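Local coordinates for protein tryptophan halogenase (Shewanella frigidimarina, PDB 2PYX) that probably acts as an FAD-binding halogenase of the flavoprotein monooxygenase type, related to enzymes that halogenate tryptophan, at residues A86-G91 with Y168-N173; G355-L360 with Q403-L408; I10-G15 with I226-A231; A231-L236 with G351-F356. All coordinates share one frame; numbering follows the deposited sequence.

Interaction 1. Residues A86-G91 with Y168-N173; sequences ASFKQG and YGYHLN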
loop_
_atom_site.group_PDB
_atom_site.type_symbol
_atom_site.label_atom_id
_atom_site.label_comp_id
_atom_site.label_asym_id
_atom_site.label_seq_id
_atom_site.Cartn_x
_atom_site.Cartn_y
_atom_site.Cartn_z
ATOM N N ALA A 86 11.110 11.822 -1.251
ATOM C CA ALA A 86 9.973 11.251 -1.970
ATOM C C ALA A 86 9.995 11.538 -3.472
ATOM O O ALA A 86 10.569 12.530 -3.936
ATOM C CB ALA A 86 8.689 11.775 -1.391
ATOM N N SER A 87 9.395 10.618 -4.224
ATOM C CA SER A 87 9.077 10.830 -5.630
ATOM C C SER A 87 7.619 10.405 -5.851
ATOM O O SER A 87 6.971 9.816 -4.963
ATOM C CB SER A 87 10.024 10.045 -6.546
ATOM O OG SER A 87 9.847 10.407 -7.907
ATOM N N PHE A 88 7.076 10.707 -7.036
ATOM C CA PHE A 88 5.686 10.403 -7.364
ATOM C C PHE A 88 5.567 9.012 -7.904
ATOM O O PHE A 88 6.317 8.632 -8.788
ATOM C CB PHE A 88 5.156 11.401 -8.402
ATOM C CG PHE A 88 5.334 12.822 -7.980
ATOM C CD1 PHE A 88 4.526 13.376 -7.003
ATOM C CD2 PHE A 88 6.346 13.582 -8.516
ATOM C CE1 PHE A 88 4.735 14.689 -6.602
ATOM C CE2 PHE A 88 6.559 14.882 -8.101
ATOM C CZ PHE A 88 5.757 15.424 -7.152
ATOM N N LYS A 89 4.567 8.282 -7.409
ATOM C CA LYS A 89 4.277 6.919 -7.871
ATOM C C LYS A 89 2.900 6.916 -8.538
ATOM O O LYS A 89 1.923 7.307 -7.919
ATOM C CB LYS A 89 4.266 5.970 -6.676
ATOM C CG LYS A 89 3.799 4.564 -6.986
ATOM C CD LYS A 89 3.675 3.722 -5.733
ATOM C CE LYS A 89 3.017 2.407 -6.042
ATOM N NZ LYS A 89 2.670 1.723 -4.760
ATOM N N GLN A 90 2.817 6.450 -9.774
ATOM C CA GLN A 90 1.577 6.417 -10.553
ATOM C C GLN A 90 0.976 5.038 -10.773
ATOM O O GLN A 90 -0.002 4.887 -11.513
ATOM C CB GLN A 90 1.794 7.133 -11.895
ATOM C CG GLN A 90 1.986 8.615 -11.692
ATOM C CD GLN A 90 2.103 9.335 -13.003
ATOM O OE1 GLN A 90 1.121 9.482 -13.741
ATOM N NE2 GLN A 90 3.320 9.761 -13.320
ATOM N N GLY A 91 1.567 4.039 -10.107
ATOM C CA GLY A 91 1.091 2.654 -10.151
ATOM C C GLY A 91 2.250 1.686 -10.083
ATOM O O GLY A 91 3.324 2.027 -9.582
ATOM N N TYR A 168 -1.993 9.962 -8.153
ATOM C CA TYR A 168 -0.680 9.540 -7.729
ATOM C C TYR A 168 -0.614 9.309 -6.241
ATOM O O TYR A 168 -1.381 9.880 -5.476
ATOM C CB TYR A 168 0.398 10.551 -8.135
ATOM C CG TYR A 168 0.384 11.878 -7.417
ATOM C CD1 TYR A 168 -0.392 12.948 -7.891
ATOM C CD2 TYR A 168 1.163 12.106 -6.293
ATOM C CE1 TYR A 168 -0.403 14.159 -7.249
ATOM C CE2 TYR A 168 1.160 13.315 -5.648
ATOM C CZ TYR A 168 0.363 14.347 -6.110
ATOM O OH TYR A 168 0.378 15.572 -5.457
ATOM N N GLY A 169 0.289 8.396 -5.875
ATOM C CA GLY A 169 0.827 8.292 -4.518
ATOM C C GLY A 169 2.322 8.585 -4.565
ATOM O O GLY A 169 2.807 9.308 -5.440
ATOM N N TYR A 170 3.061 7.984 -3.644
ATOM C CA TYR A 170 4.475 8.276 -3.490
ATOM C C TYR A 170 5.364 7.039 -3.353
ATOM O O TYR A 170 4.927 5.973 -2.938
ATOM C CB TYR A 170 4.717 9.158 -2.262
ATOM C CG TYR A 170 3.863 10.418 -2.217
ATOM C CD1 TYR A 170 4.257 11.572 -2.887
ATOM C CD2 TYR A 170 2.693 10.439 -1.474
ATOM C CE1 TYR A 170 3.489 12.727 -2.824
ATOM C CE2 TYR A 170 1.902 11.566 -1.419
ATOM C CZ TYR A 170 2.314 12.711 -2.093
ATOM O OH TYR A 170 1.539 13.848 -2.010
ATOM N N HIS A 171 6.635 7.240 -3.687
ATOM C CA HIS A 171 7.737 6.444 -3.149
ATOM C C HIS A 171 8.415 7.322 -2.098
ATOM O O HIS A 171 8.624 8.516 -2.347
ATOM C CB HIS A 171 8.742 6.112 -4.245
ATOM C CG HIS A 171 8.193 5.264 -5.345
ATOM N ND1 HIS A 171 8.355 5.577 -6.681
ATOM C CD2 HIS A 171 7.518 4.089 -5.312
ATOM C CE1 HIS A 171 7.778 4.640 -7.415
ATOM N NE2 HIS A 171 7.263 3.726 -6.609
ATOM N N LEU A 172 8.764 6.738 -0.954
ATOM C CA LEU A 172 9.301 7.528 0.157
ATOM C C LEU A 172 10.290 6.727 0.992
ATOM O O LEU A 172 10.328 5.506 0.909
ATOM C CB LEU A 172 8.152 8.068 1.040
ATOM C CG LEU A 172 7.176 7.048 1.671
ATOM C CD1 LEU A 172 7.707 6.348 2.943
ATOM C CD2 LEU A 172 5.824 7.683 2.012
ATOM N N ASN A 173 11.074 7.448 1.786
ATOM C CA ASN A 173 11.921 6.843 2.833
ATOM C C ASN A 173 11.081 6.807 4.119
ATOM O O ASN A 173 10.734 7.865 4.670
ATOM C CB ASN A 173 13.165 7.719 3.001
ATOM C CG ASN A 173 14.097 7.253 4.116
ATOM O OD1 ASN A 173 13.669 6.886 5.216
ATOM N ND2 ASN A 173 15.413 7.364 3.850
HETATM O O HOH W 1 8.915 7.774 -8.703
#

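Interaction 2. Residues G355-L360 with Q403-L408; sequences GFIEPL and QIIDFL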
loop_
_atom_site.group_PDB
_atom_site.type_symbol
_atom_site.label_atom_id
_atom_site.label_comp_id
_atom_site.label_asym_id
_atom_site.label_seq_id
_atom_site.Cartn_x
_atom_site.Cartn_y
_atom_site.Cartn_z
ATOM N N GLY A 355 -1.021 -7.522 10.576
ATOM C CA GLY A 355 -0.698 -8.492 9.560
ATOM C C GLY A 355 0.316 -7.943 8.613
ATOM O O GLY A 355 0.637 -6.762 8.626
ATOM N N PHE A 356 0.830 -8.826 7.773
ATOM C CA PHE A 356 1.828 -8.427 6.816
ATOM C C PHE A 356 2.021 -9.520 5.804
ATOM O O PHE A 356 2.158 -10.702 6.165
ATOM C CB PHE A 356 3.151 -8.160 7.501
ATOM C CG PHE A 356 4.208 -7.641 6.567
ATOM C CD1 PHE A 356 4.145 -6.349 6.091
ATOM C CD2 PHE A 356 5.207 -8.473 6.113
ATOM C CE1 PHE A 356 5.106 -5.870 5.202
ATOM C CE2 PHE A 356 6.176 -8.007 5.224
ATOM C CZ PHE A 356 6.110 -6.718 4.761
ATOM N N ILE A 357 2.167 -9.105 4.556
ATOM C CA ILE A 357 2.507 -10.009 3.471
ATOM C C ILE A 357 3.544 -9.301 2.598
ATOM O O ILE A 357 3.843 -8.121 2.813
ATOM C CB ILE A 357 1.262 -10.345 2.640
ATOM C CG1 ILE A 357 0.532 -9.010 2.291
ATOM C CG2 ILE A 357 0.316 -11.274 3.454
ATOM C CD1 ILE A 357 -0.403 -9.111 1.264
ATOM N N GLU A 358 4.031 -9.989 1.565
ATOM C CA GLU A 358 4.882 -9.335 0.570
ATOM C C GLU A 358 4.288 -8.002 0.092
ATOM O O GLU A 358 3.047 -7.850 -0.010
ATOM C CB GLU A 358 5.033 -10.265 -0.648
ATOM C CG GLU A 358 3.729 -10.518 -1.390
ATOM C CD GLU A 358 3.858 -11.687 -2.296
ATOM O OE1 GLU A 358 3.896 -12.821 -1.777
ATOM O OE2 GLU A 358 4.016 -11.455 -3.525
ATOM N N PRO A 359 5.139 -7.038 -0.260
ATOM C CA PRO A 359 4.700 -5.707 -0.684
ATOM C C PRO A 359 4.187 -5.610 -2.115
ATOM O O PRO A 359 4.221 -4.530 -2.720
ATOM C CB PRO A 359 5.975 -4.872 -0.515
ATOM C CG PRO A 359 7.050 -5.832 -0.734
ATOM C CD PRO A 359 6.611 -7.125 -0.152
ATOM N N LEU A 360 3.663 -6.720 -2.648
ATOM C CA LEU A 360 3.035 -6.718 -3.953
ATOM C C LEU A 360 1.775 -5.885 -3.785
ATOM O O LEU A 360 0.935 -6.168 -2.931
ATOM C CB LEU A 360 2.661 -8.131 -4.372
ATOM C CG LEU A 360 2.046 -8.398 -5.744
ATOM C CD1 LEU A 360 2.961 -7.921 -6.815
ATOM C CD2 LEU A 360 1.770 -9.867 -5.951
ATOM N N GLN A 403 -9.705 -9.588 0.276
ATOM C CA GLN A 403 -9.504 -8.935 -1.000
ATOM C C GLN A 403 -8.037 -8.808 -1.324
ATOM O O GLN A 403 -7.645 -9.011 -2.490
ATOM C CB GLN A 403 -10.140 -7.562 -1.030
ATOM C CG GLN A 403 -10.233 -7.054 -2.441
ATOM C CD GLN A 403 -10.618 -5.614 -2.582
ATOM O OE1 GLN A 403 -10.057 -4.724 -1.944
ATOM N NE2 GLN A 403 -11.547 -5.364 -3.539
ATOM N N ILE A 404 -7.203 -8.476 -0.338
ATOM C CA ILE A 404 -5.764 -8.315 -0.585
ATOM C C ILE A 404 -5.201 -9.668 -1.017
ATOM O O ILE A 404 -4.479 -9.778 -1.997
ATOM C CB ILE A 404 -5.060 -7.805 0.685
ATOM C CG1 ILE A 404 -5.366 -6.332 0.914
ATOM C CG2 ILE A 404 -3.570 -8.061 0.584
ATOM C CD1 ILE A 404 -5.117 -5.876 2.295
ATOM N N ILE A 405 -5.520 -10.734 -0.291
ATOM C CA ILE A 405 -4.948 -12.028 -0.606
ATOM C C ILE A 405 -5.377 -12.462 -2.020
ATOM O O ILE A 405 -4.577 -12.935 -2.853
ATOM C CB ILE A 405 -5.269 -13.088 0.443
ATOM C CG1 ILE A 405 -4.693 -12.705 1.810
ATOM C CG2 ILE A 405 -4.725 -14.468 -0.010
ATOM C CD1 ILE A 405 -3.209 -12.467 1.796
ATOM N N ASP A 406 -6.654 -12.269 -2.315
ATOM C CA ASP A 406 -7.171 -12.700 -3.596
ATOM C C ASP A 406 -6.573 -11.861 -4.727
ATOM O O ASP A 406 -6.231 -12.382 -5.794
ATOM C CB ASP A 406 -8.705 -12.557 -3.647
ATOM C CG ASP A 406 -9.421 -13.620 -2.854
ATOM O OD1 ASP A 406 -8.782 -14.533 -2.270
ATOM O OD2 ASP A 406 -10.697 -13.531 -2.829
ATOM N N PHE A 407 -6.475 -10.555 -4.510
ATOM C CA PHE A 407 -5.951 -9.663 -5.545
ATOM C C PHE A 407 -4.480 -9.985 -5.827
ATOM O O PHE A 407 -4.057 -10.067 -6.984
ATOM C CB PHE A 407 -6.140 -8.180 -5.179
ATOM C CG PHE A 407 -5.684 -7.233 -6.264
ATOM C CD1 PHE A 407 -6.096 -7.399 -7.571
ATOM C CD2 PHE A 407 -4.820 -6.192 -5.973
ATOM C CE1 PHE A 407 -5.677 -6.510 -8.577
ATOM C CE2 PHE A 407 -4.415 -5.301 -6.958
ATOM C CZ PHE A 407 -4.841 -5.469 -8.255
ATOM N N LEU A 408 -3.688 -10.143 -4.768
ATOM C CA LEU A 408 -2.277 -10.518 -4.962
ATOM C C LEU A 408 -2.166 -11.852 -5.653
ATOM O O LEU A 408 -1.441 -12.001 -6.620
ATOM C CB LEU A 408 -1.545 -10.541 -3.637
ATOM C CG LEU A 408 -0.978 -9.190 -3.194
ATOM C CD1 LEU A 408 -1.993 -8.051 -3.159
ATOM C CD2 LEU A 408 -0.257 -9.328 -1.853
#

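Interaction 3. Residues I10-G15 with I226-A231; sequences IIIVGG and IDCTGA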
loop_
_atom_site.group_PDB
_atom_site.type_symbol
_atom_site.label_atom_id
_atom_site.label_comp_id
_atom_site.label_asym_id
_atom_site.label_seq_id
_atom_site.Cartn_x
_atom_site.Cartn_y
_atom_site.Cartn_z
ATOM N N ILE A 10 -5.912 7.797 25.006
ATOM C CA ILE A 10 -5.503 6.908 23.922
ATOM C C ILE A 10 -4.003 6.727 23.987
ATOM O O ILE A 10 -3.266 7.714 23.946
ATOM C CB ILE A 10 -5.811 7.527 22.545
ATOM C CG1 ILE A 10 -7.232 8.085 22.487
ATOM C CG2 ILE A 10 -5.598 6.468 21.460
ATOM C CD1 ILE A 10 -8.291 7.087 22.749
ATOM N N ILE A 11 -3.562 5.467 24.096
ATOM C CA ILE A 11 -2.182 5.098 24.196
ATOM C C ILE A 11 -1.765 4.288 22.980
ATOM O O ILE A 11 -2.340 3.200 22.719
ATOM C CB ILE A 11 -1.881 4.283 25.486
ATOM C CG1 ILE A 11 -2.451 4.972 26.736
ATOM C CG2 ILE A 11 -0.406 4.013 25.595
ATOM C CD1 ILE A 11 -1.910 6.309 26.963
ATOM N N ILE A 12 -0.797 4.802 22.231
ATOM C CA ILE A 12 -0.216 4.145 21.061
ATOM C C ILE A 12 1.113 3.541 21.450
ATOM O O ILE A 12 1.999 4.243 21.941
ATOM C CB ILE A 12 -0.024 5.150 19.911
ATOM C CG1 ILE A 12 -1.360 5.828 19.556
ATOM C CG2 ILE A 12 0.645 4.470 18.750
ATOM C CD1 ILE A 12 -1.178 7.059 18.713
ATOM N N VAL A 13 1.254 2.238 21.237
ATOM C CA VAL A 13 2.434 1.523 21.663
ATOM C C VAL A 13 3.227 1.200 20.412
ATOM O O VAL A 13 2.838 0.308 19.620
ATOM C CB VAL A 13 2.078 0.252 22.458
ATOM C CG1 VAL A 13 3.345 -0.399 22.991
ATOM C CG2 VAL A 13 1.162 0.611 23.626
ATOM N N GLY A 14 4.320 1.942 20.220
ATOM C CA GLY A 14 5.102 1.857 19.025
ATOM C C GLY A 14 5.022 3.111 18.180
ATOM O O GLY A 14 3.974 3.746 18.088
ATOM N N GLY A 15 6.156 3.481 17.592
ATOM C CA GLY A 15 6.228 4.592 16.700
ATOM C C GLY A 15 6.187 4.146 15.241
ATOM O O GLY A 15 5.301 3.389 14.800
ATOM N N ILE A 226 -3.377 1.169 21.151
ATOM C CA ILE A 226 -3.146 0.887 19.755
ATOM C C ILE A 226 -1.858 0.118 19.684
ATOM O O ILE A 226 -0.804 0.622 20.117
ATOM C CB ILE A 226 -3.023 2.163 18.914
ATOM C CG1 ILE A 226 -4.101 3.185 19.222
ATOM C CG2 ILE A 226 -2.969 1.791 17.437
ATOM C CD1 ILE A 226 -5.474 2.705 19.113
ATOM N N ASP A 227 -1.903 -1.096 19.141
ATOM C CA ASP A 227 -0.713 -1.903 19.020
ATOM C C ASP A 227 -0.010 -1.576 17.697
ATOM O O ASP A 227 -0.457 -2.007 16.634
ATOM C CB ASP A 227 -1.059 -3.390 19.083
ATOM C CG ASP A 227 0.164 -4.279 19.149
ATOM O OD1 ASP A 227 1.264 -3.795 18.881
ATOM O OD2 ASP A 227 0.013 -5.484 19.425
ATOM N N CYS A 228 1.090 -0.826 17.787
ATOM C CA CYS A 228 1.973 -0.524 16.688
ATOM C C CYS A 228 3.379 -1.132 16.913
ATOM O O CYS A 228 4.398 -0.590 16.471
ATOM C CB CYS A 228 2.011 0.997 16.506
ATOM S SG CYS A 228 0.411 1.657 15.996
ATOM N N THR A 229 3.418 -2.276 17.590
ATOM C CA THR A 229 4.696 -2.902 17.962
ATOM C C THR A 229 5.342 -3.750 16.843
ATOM O O THR A 229 6.391 -4.390 17.068
ATOM C CB THR A 229 4.531 -3.785 19.214
ATOM O OG1 THR A 229 3.641 -4.891 18.961
ATOM C CG2 THR A 229 4.063 -2.956 20.363
ATOM N N GLY A 230 4.761 -3.755 15.646
ATOM C CA GLY A 230 5.291 -4.544 14.527
ATOM C C GLY A 230 4.912 -6.001 14.600
ATOM O O GLY A 230 3.969 -6.361 15.296
ATOM N N ALA A 231 5.637 -6.848 13.843
ATOM C CA ALA A 231 5.274 -8.250 13.665
ATOM C C ALA A 231 5.175 -9.051 14.964
ATOM O O ALA A 231 4.431 -10.047 15.063
ATOM C CB ALA A 231 6.247 -8.931 12.716
HETATM O O HOH W 2 5.629 0.799 14.353
#

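Interaction 4. Residues A231-L236 with G351-F356; sequences AKSLLL and GMAAGF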
loop_
_atom_site.group_PDB
_atom_site.type_symbol
_atom_site.label_atom_id
_atom_site.label_comp_id
_atom_site.label_asym_id
_atom_site.label_seq_id
_atom_site.Cartn_x
_atom_site.Cartn_y
_atom_site.Cartn_z
ATOM N N ALA A 231 5.637 -6.848 13.843
ATOM C CA ALA A 231 5.274 -8.250 13.665
ATOM C C ALA A 231 5.175 -9.051 14.964
ATOM O O ALA A 231 4.431 -10.047 15.063
ATOM C CB ALA A 231 6.247 -8.931 12.716
ATOM N N LYS A 232 5.919 -8.617 15.966
ATOM C CA LYS A 232 5.829 -9.237 17.280
ATOM C C LYS A 232 4.469 -9.093 17.923
ATOM O O LYS A 232 4.145 -9.888 18.791
ATOM C CB LYS A 232 6.910 -8.706 18.220
ATOM C CG LYS A 232 6.801 -7.241 18.585
ATOM N N SER A 233 3.673 -8.100 17.514
ATOM C CA SER A 233 2.277 -8.007 17.960
ATOM C C SER A 233 2.114 -8.233 19.479
ATOM O O SER A 233 1.348 -9.091 19.946
ATOM C CB SER A 233 1.401 -8.938 17.147
ATOM O OG SER A 233 0.026 -8.622 17.246
ATOM N N LEU A 234 2.813 -7.407 20.240
ATOM C CA LEU A 234 2.898 -7.623 21.686
ATOM C C LEU A 234 1.592 -7.482 22.477
ATOM O O LEU A 234 1.400 -8.146 23.508
ATOM C CB LEU A 234 3.961 -6.708 22.281
ATOM C CG LEU A 234 5.389 -6.875 21.757
ATOM C CD1 LEU A 234 6.315 -5.890 22.421
ATOM C CD2 LEU A 234 5.902 -8.304 21.956
ATOM N N LEU A 235 0.680 -6.625 22.000
ATOM C CA LEU A 235 -0.573 -6.396 22.684
ATOM C C LEU A 235 -1.664 -7.282 22.097
ATOM O O LEU A 235 -2.336 -8.033 22.789
ATOM C CB LEU A 235 -0.999 -4.929 22.619
ATOM C CG LEU A 235 -0.381 -4.008 23.688
ATOM C CD1 LEU A 235 1.093 -3.898 23.582
ATOM C CD2 LEU A 235 -1.040 -2.625 23.643
ATOM N N LEU A 236 -1.863 -7.204 20.796
ATOM C CA LEU A 236 -2.985 -7.911 20.210
ATOM C C LEU A 236 -2.722 -9.432 20.085
ATOM O O LEU A 236 -3.495 -10.274 20.561
ATOM C CB LEU A 236 -3.328 -7.310 18.844
ATOM C CG LEU A 236 -4.596 -7.908 18.228
ATOM C CD1 LEU A 236 -5.802 -7.104 18.631
ATOM C CD2 LEU A 236 -4.529 -8.028 16.711
ATOM N N GLY A 351 -0.667 -1.546 11.447
ATOM C CA GLY A 351 0.597 -1.906 10.866
ATOM C C GLY A 351 0.858 -3.396 10.975
ATOM O O GLY A 351 -0.098 -4.207 10.938
HETATM N N MSE A 352 2.137 -3.765 11.035
HETATM C CA MSE A 352 2.554 -5.169 11.023
HETATM C C MSE A 352 2.047 -5.956 12.226
HETATM O O MSE A 352 1.969 -7.196 12.174
HETATM C CB MSE A 352 4.070 -5.260 10.921
HETATM C CG MSE A 352 4.558 -4.585 9.661
HETATM SE SE MSE A 352 6.491 -4.586 9.449
HETATM C CE MSE A 352 6.745 -6.279 9.605
ATOM N N ALA A 353 1.696 -5.253 13.313
ATOM C CA ALA A 353 1.103 -5.922 14.457
ATOM C C ALA A 353 -0.216 -6.599 14.084
ATOM O O ALA A 353 -0.616 -7.584 14.734
ATOM C CB ALA A 353 0.885 -4.978 15.624
ATOM N N ALA A 354 -0.924 -6.068 13.070
ATOM C CA ALA A 354 -2.145 -6.716 12.570
ATOM C C ALA A 354 -1.928 -7.786 11.493
ATOM O O ALA A 354 -2.591 -8.802 11.472
ATOM C CB ALA A 354 -3.103 -5.693 12.049
ATOM N N GLY A 355 -1.021 -7.522 10.576
ATOM C CA GLY A 355 -0.698 -8.492 9.560
ATOM C C GLY A 355 0.316 -7.943 8.613
ATOM O O GLY A 355 0.637 -6.762 8.626
ATOM N N PHE A 356 0.830 -8.826 7.773
ATOM C CA PHE A 356 1.828 -8.427 6.816
ATOM C C PHE A 356 2.021 -9.520 5.804
ATOM O O PHE A 356 2.158 -10.702 6.165
ATOM C CB PHE A 356 3.151 -8.160 7.501
ATOM C CG PHE A 356 4.208 -7.641 6.567
ATOM C CD1 PHE A 356 4.145 -6.349 6.091
ATOM C CD2 PHE A 356 5.207 -8.473 6.113
ATOM C CE1 PHE A 356 5.106 -5.870 5.202
ATOM C CE2 PHE A 356 6.176 -8.007 5.224
ATOM C CZ PHE A 356 6.110 -6.718 4.761
#

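Interaction 1. Residues A86-G91 with Y168-N173
Lys-89 and Gly-169 meet as a hydrogen-bonded antiparallel pair, and the bond from Lys-89 N to Gly-169 O is short and nearly straight, at 2.8 Å with 175° at the hydrogen. Gly-169 N returns a bond to Lys-89 O. One hydrogen-bonded pair along the ladder, Ser-87 and His-171 repeat the exchange, with His-171 N donating to Ser-87 O at 2.9 Å. Phe-88 and Tyr-170 form the non-hydrogen-bonded pair between them. This ladder joins strand 87-95 to strand 169-172 inside the branched mixed sheet of the tryptophan halogenase fold. Lys-89, the predicted catalytic residue, shares one face of that sheet with His-171. Its extended chain crosses the imidazole at about a right angle, and CB lies over the ring centre, 3.8 Å from the centroid of the His-171 ring, as a CH-pi contact. Lys-89 NZ is hydrogen-bonded to Thr-62 O, and His-171 NE2 to Thr-274 OG1. At the ring's edge, in its plane, a water oxygen lies 3.0 Å from His-171 ND1 and 2.7 Å from Phe-88 O; it is also hydrogen-bonded to Ser-87 OG in one of that residue's two deposited conformers. Away from Lys-89 and His-171, Phe-88 turns its edge to the face of Tyr-168 in a T-shaped stack, planes at 88° and Phe-88 CD1 3.6 Å from Tyr-168 CE2. The Tyr-168 ring is brought alongside by a chi1 of 69°, which places CG between the backbone N and the carbonyl carbon. Both tyrosine hydroxyls, of Tyr-168 and Tyr-170, are hydrogen-bonded to Glu-77.

Interaction 2. Residues G355-L360 with Q403-L408
Leu-360 and Leu-408 pass flank to flank, running opposite ways, with Leu-360 CD2 4.0 Å from Leu-408 CG. Leu-408 also presses on the backbone, since its CD1 comes to 3.5 Å from Leu-360 O. A chi1 of -177° sets Leu-360 CG anti to its backbone N, which carries the isobutyl group out alongside the helical leucine. Ile-357 approaches differently. Its CG1 arm stands between the backbone N and the carbonyl carbon (chi1 49°), and chi2 of 164° stretches CD1 straight out toward the helix, tip to tip with Leu-408. The modelled separation of those two tips is doubtful. Ile-357 CD1 also meets Ile-404 CG2 at 3.4 Å, tighter than usual van der Waals contact. The other branch, Ile-357 CG2, meets Ile-405 CD1 at 4.1 Å, the two side chains crossing at an oblique angle. Ile-404, Ile-405 and Leu-408 thus present one apolar side of helix 383-413 to the extended chain. The Glu-358 side chain passes that of Leu-408 heading the other way, touching it with CG at 4.2 Å from Leu-408 CD2, while its carboxylate is held by Tyr-412, Asn-253 and Trp-283. The contact packs a long helix against the chain leading into Glu-361, a residue predicted to bind L-tryptophan; the side chains of Glu-361 and Leu-408 are about 4 Å apart, which places the contact beside the probable substrate site of this halogenase.

Interaction 3. Residues I10-G15 with I226-A231
Ile-11, Val-13, Ile-226 and Cys-228 exchange the backbone hydrogen bonds of a parallel strand pair. Ile-226 N donates to Ile-11 O and Val-13 N to Ile-226 O, each at 2.8 Å. A third bond, from Cys-228 N to Val-13 O, is more bent, with 139° at the hydrogen, as the second strand ends there. Beyond it a water lies within hydrogen-bonding distance of both segments, 2.6 Å from Gly-15 O and 2.8 Å from Cys-228 O.

Apolar contacts fall on both faces of the pair. On one, Ile-12 and Ile-226 run alongside one another in the same direction, with Ile-12 CG1 3.8 Å from Ile-226 CG1; Ile-12 CG2 also touches Cys-228 SG at 3.9 Å. On the other, Val-13 CG1 rests against Thr-229 CG2 at 3.7 Å. Thr-229 is fixed by polar bonds within its own segment: Asp-227 OD1 accepts from Thr-229 N, forming an Asx turn, and from Thr-229 OG1 on its syn lone pair, at 2.6 Å. A chi1 of 64° brings that hydroxyl back toward the carboxylate and leaves the methyl facing Val-13.

Gly-14 opens a GxGxxG pattern, consistent with a Rossmann-type dinucleotide site; Gly-15, next to it, is predicted to bind FAD. Strand 9-13 is flanked by strand 44-49 on its far side, strand 224-227 by strand 347-349, and helix 16-31 covers the face bearing Ile-12 and Cys-228 through Ala-23 and Ala-18.

Interaction 4. Residues A231-L236 with G351-F356
Ser-233 and Ala-353 bring their backbones within 4.2 Å, CA to CA, where two irregular turns meet. Ser-233 has left-handed backbone angles (phi 46°, psi 57°), and helix 234-239 starts directly after it. Opposite, residues 352-354 adopt helical angles without the regular bonding; Ala-354 N returns to Gly-351 O at 2.9 Å before the chain straightens into strand 355-356. Across the contact Ala-231 N lies 3.7 Å from Met-352 CB.

Ser-233 sends its hydroxyl to Ala-353 O, the one polar bond between the segments, at 2.8 Å. OG stands anti to its backbone N, chi1 -163°, and so reaches the carbonyl in its plane and on a lone pair; Ser-233 CB follows at 3.4 Å from the same Ala-353 O. The hydroxyl is also bonded to Gly-237 N, one turn into the helix. Ser-233 occupies the N-cap position, but the amides of the first turn are met by the end of strand 224-227 and the turn after it: Thr-229 OG1 is bonded to Leu-234 N, and Asp-227 OD2 to both Leu-235 N and Leu-236 N. The Ser-233 and Ala-353 side chains both also touch Asp-227, where the Rossmann-like sheet meets the short helix and the turn at 351-354. Ala-353 CB packs 4.1 Å from Ser-233 CA, and Leu-236 CD2 comes to 4.4 Å from Ala-353 O.

At the surface, Met-352, a selenomethionine, bends its chain and brings CE to 4.1 Å from Ala-231 CB, tentatively, since two conformers are deposited. Its backbone N is hydrogen-bonded to a tartrate, probably from the crystallisation liquor.

From the N terminus, interaction 3 opens on strand 9-13 and closes on strand 224-227, with 210 residues between its segments, joining neighbours of the Rossmann-like sheet. Interaction 1 is nested inside that loop, tying strands 87-95 and 169-172 of the larger mixed sheet. Interaction 4 begins at Ala-231, where interaction 3 ends, and spans 114 residues to 351-356; the two touch through Asp-227 OD2, probably hydrogen-bonded to Leu-235 N and Leu-236 N. Interaction 2 shares Gly-355 and Phe-356 with interaction 4 and runs on to helix 383-413. No loops cross. Interactions 1 and 2, nearest atoms about 7 Å apart, contain Lys-89 and run up to Glu-361 respectively, both predicted substrate-site residues.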